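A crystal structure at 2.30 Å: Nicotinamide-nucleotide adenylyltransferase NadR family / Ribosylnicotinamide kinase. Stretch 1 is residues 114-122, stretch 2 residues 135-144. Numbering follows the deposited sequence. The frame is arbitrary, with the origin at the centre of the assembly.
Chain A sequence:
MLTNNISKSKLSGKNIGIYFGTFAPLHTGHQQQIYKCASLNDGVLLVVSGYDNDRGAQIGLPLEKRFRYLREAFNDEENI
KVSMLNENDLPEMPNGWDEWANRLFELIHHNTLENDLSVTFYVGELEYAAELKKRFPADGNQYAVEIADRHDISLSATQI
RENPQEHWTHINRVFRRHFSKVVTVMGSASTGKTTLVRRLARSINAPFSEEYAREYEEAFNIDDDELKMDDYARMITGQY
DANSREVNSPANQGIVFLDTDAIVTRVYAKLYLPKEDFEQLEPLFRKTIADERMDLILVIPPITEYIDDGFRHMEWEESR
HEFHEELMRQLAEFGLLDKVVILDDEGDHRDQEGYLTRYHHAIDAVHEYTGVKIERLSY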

# COMPACT_ATOMS: atom_id res chain seq x y z
N GLU A 114 29.05 -14.27 16.72
CA GLU A 114 29.90 -14.80 17.77
C GLU A 114 29.27 -16.02 18.45
O GLU A 114 28.15 -16.43 18.15
CB GLU A 114 30.19 -13.71 18.81
CG GLU A 114 30.60 -12.39 18.16
CD GLU A 114 30.80 -11.27 19.16
OE1 GLU A 114 31.10 -11.57 20.33
OE2 GLU A 114 30.65 -10.09 18.76
N ASN A 115 30.05 -16.61 19.35
CA ASN A 115 29.66 -17.73 20.20
C ASN A 115 29.62 -17.25 21.65
O ASN A 115 30.00 -16.11 21.96
CB ASN A 115 30.64 -18.90 20.07
CG ASN A 115 30.75 -19.42 18.66
OD1 ASN A 115 29.79 -19.37 17.89
ND2 ASN A 115 31.93 -19.93 18.31
N ASP A 116 29.16 -18.13 22.54
CA ASP A 116 28.99 -17.81 23.96
C ASP A 116 28.09 -16.58 24.14
O ASP A 116 28.44 -15.61 24.82
CB ASP A 116 30.34 -17.59 24.64
CG ASP A 116 31.32 -18.69 24.32
OD1 ASP A 116 30.99 -19.86 24.59
OD2 ASP A 116 32.40 -18.39 23.78
N LEU A 117 26.93 -16.63 23.51
CA LEU A 117 26.00 -15.52 23.58
C LEU A 117 25.18 -15.58 24.86
O LEU A 117 25.00 -16.64 25.47
CB LEU A 117 25.04 -15.53 22.40
CG LEU A 117 25.62 -15.57 21.00
CD1 LEU A 117 24.44 -15.59 20.04
CD2 LEU A 117 26.54 -14.38 20.75
N SER A 118 24.65 -14.42 25.23
CA SER A 118 23.59 -14.31 26.23
C SER A 118 22.36 -13.81 25.47
O SER A 118 22.32 -12.64 25.06
CB SER A 118 23.98 -13.38 27.37
OG SER A 118 22.93 -13.29 28.33
N VAL A 119 21.40 -14.70 25.24
CA VAL A 119 20.24 -14.42 24.42
C VAL A 119 19.00 -14.28 25.29
O VAL A 119 18.79 -15.08 26.21
CB VAL A 119 20.05 -15.52 23.36
CG1 VAL A 119 18.78 -15.27 22.58
CG2 VAL A 119 21.24 -15.55 22.43
N THR A 120 18.19 -13.27 24.99
CA THR A 120 16.91 -13.04 25.66
C THR A 120 15.78 -13.05 24.63
O THR A 120 15.82 -12.27 23.67
CB THR A 120 16.92 -11.72 26.44
OG1 THR A 120 18.02 -11.72 27.35
CG2 THR A 120 15.62 -11.52 27.21
N PHE A 121 14.79 -13.91 24.83
CA PHE A 121 13.58 -13.93 24.03
C PHE A 121 12.52 -13.02 24.65
O PHE A 121 12.17 -13.18 25.83
CB PHE A 121 13.03 -15.36 23.94
CG PHE A 121 13.87 -16.30 23.11
CD1 PHE A 121 13.79 -16.29 21.73
CD2 PHE A 121 14.74 -17.19 23.72
CE1 PHE A 121 14.56 -17.15 20.98
CE2 PHE A 121 15.51 -18.07 22.96
CZ PHE A 121 15.42 -18.05 21.60
N TYR A 122 11.99 -12.08 23.87
CA TYR A 122 10.86 -11.24 24.30
C TYR A 122 9.58 -11.86 23.75
O TYR A 122 9.35 -11.83 22.54
CB TYR A 122 11.05 -9.79 23.86
CG TYR A 122 12.34 -9.20 24.44
CD1 TYR A 122 12.35 -8.60 25.70
CD2 TYR A 122 13.55 -9.31 23.75
CE1 TYR A 122 13.54 -8.11 26.26
CE2 TYR A 122 14.73 -8.82 24.30
CZ TYR A 122 14.72 -8.22 25.54
OH TYR A 122 15.91 -7.74 26.07
N ARG A 135 13.13 -26.06 25.69
CA ARG A 135 13.83 -26.49 24.48
C ARG A 135 15.09 -25.68 24.20
O ARG A 135 15.53 -25.61 23.05
CB ARG A 135 12.89 -26.43 23.27
CG ARG A 135 11.77 -27.47 23.31
CD ARG A 135 10.72 -27.17 22.25
NE ARG A 135 9.69 -28.21 22.16
CZ ARG A 135 8.64 -28.29 22.97
NH1 ARG A 135 8.48 -27.42 23.96
NH2 ARG A 135 7.75 -29.25 22.80
N PHE A 136 15.69 -25.08 25.22
CA PHE A 136 16.99 -24.44 25.03
C PHE A 136 18.03 -25.48 24.64
O PHE A 136 18.22 -26.47 25.37
CB PHE A 136 17.42 -23.72 26.31
CG PHE A 136 16.56 -22.55 26.68
CD1 PHE A 136 15.83 -21.88 25.72
CD2 PHE A 136 16.50 -22.11 27.99
CE1 PHE A 136 15.06 -20.80 26.06
CE2 PHE A 136 15.73 -21.03 28.34
CZ PHE A 136 15.01 -20.37 27.37
N PRO A 137 18.74 -25.30 23.53
CA PRO A 137 19.75 -26.28 23.13
C PRO A 137 21.07 -26.06 23.85
O PRO A 137 21.37 -24.99 24.38
CB PRO A 137 19.90 -26.04 21.62
CG PRO A 137 19.35 -24.66 21.36
CD PRO A 137 18.71 -24.14 22.63
N ALA A 138 21.87 -27.14 23.87
CA ALA A 138 23.21 -27.12 24.45
C ALA A 138 24.19 -26.70 23.36
O ALA A 138 24.93 -27.52 22.80
CB ALA A 138 23.55 -28.47 25.04
N ASP A 139 24.18 -25.41 23.05
CA ASP A 139 24.98 -24.86 21.96
C ASP A 139 26.05 -23.89 22.44
O ASP A 139 26.65 -23.18 21.62
CB ASP A 139 24.08 -24.18 20.93
CG ASP A 139 23.22 -23.09 21.54
OD1 ASP A 139 23.41 -22.78 22.73
OD2 ASP A 139 22.36 -22.54 20.82
N GLY A 140 26.30 -23.81 23.75
CA GLY A 140 27.24 -22.86 24.29
C GLY A 140 26.67 -21.50 24.61
O GLY A 140 27.40 -20.65 25.14
N ASN A 141 25.40 -21.25 24.30
CA ASN A 141 24.73 -19.99 24.64
C ASN A 141 23.98 -20.07 25.96
O ASN A 141 23.55 -21.14 26.41
CB ASN A 141 23.75 -19.57 23.56
CG ASN A 141 24.42 -19.15 22.29
OD1 ASN A 141 25.56 -18.67 22.30
ND2 ASN A 141 23.73 -19.33 21.18
N GLN A 142 23.79 -18.90 26.57
CA GLN A 142 22.94 -18.71 27.73
C GLN A 142 21.62 -18.10 27.26
O GLN A 142 21.62 -17.08 26.57
CB GLN A 142 23.61 -17.81 28.76
CG GLN A 142 22.90 -17.74 30.11
CD GLN A 142 23.39 -16.59 30.98
OE1 GLN A 142 23.61 -15.47 30.50
NE2 GLN A 142 23.60 -16.87 32.26
N TYR A 143 20.51 -18.75 27.60
CA TYR A 143 19.19 -18.36 27.15
C TYR A 143 18.29 -17.97 28.31
O TYR A 143 18.32 -18.59 29.37
CB TYR A 143 18.51 -19.49 26.39
CG TYR A 143 19.15 -19.76 25.07
CD1 TYR A 143 18.93 -18.89 24.00
CD2 TYR A 143 19.98 -20.86 24.88
CE1 TYR A 143 19.52 -19.11 22.77
CE2 TYR A 143 20.58 -21.10 23.64
CZ TYR A 143 20.34 -20.21 22.59
OH TYR A 143 20.91 -20.41 21.36
N ALA A 144 17.50 -16.93 28.07
CA ALA A 144 16.47 -16.51 29.00
C ALA A 144 15.25 -16.10 28.18
O ALA A 144 15.38 -15.60 27.06
CB ALA A 144 16.93 -15.36 29.90

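The apolar centre of the contact lies on the face of the sheet that carries Val-119 and Tyr-143. These two residues are paired across neighbouring strands, so their side chains emerge side by side. Val-119 CB sits 3.6 Å from Tyr-143 CD1. Phe-121 adds its ring to the same cluster, with Phe-121 CE2 3.7 Å from Tyr-143 CD1. The ring of Phe-136 closes in more loosely, its CE1 lying 4.2 Å from Phe-121 CE2. Val-119 and Phe-121 are buried, as expected for side chains that avoid water.

The backbone holds this cluster in place. Strands 118-122 and 142-144 run parallel, their axes 18° apart. Ser-118 pairs with Gln-142, Val-119 with Tyr-143 and Thr-120 with Ala-144. Four hydrogen bonds form the ladder: Gln-142 N to Leu-117 O (2.8 Å), Val-119 N to Gln-142 O (2.7 Å), Ala-144 N to Val-119 O (2.9 Å) and Phe-121 N to Ala-144 O (2.9 Å). Val-119 thus bonds through both its N and its O to residues flanking Tyr-143, the usual parallel pattern. CA-H...O contacts supplement it, such as Thr-120 CA to Ala-144 O at 3.3 Å.

The other face carries Ser-118, Thr-120, Gln-142 and Ala-144. Here Ser-118 OG donates a hydrogen bond to Gln-142 OE1 at 3.2 Å.

Before the strands begin, a side chain extends the ladder. Leu-117 N donates to Asn-141 OD1 at 2.7 Å. Asn-141 is itself braced: its ND2 donates to Tyr-143 OH (3.0 Å), and its N donates to Asp-139 OD1 (3.0 Å). Tyr-143 OH in turn donates to Asp-139 OD2 at 2.6 Å. The tyrosine therefore joins the apolar cluster to this polar network.

At the exposed edge, Asp-116 CA approaches Gly-140 O at 3.5 Å. The backbone angles of Gly-140 would jam a CB against the preceding carbonyl, which calls for glycine.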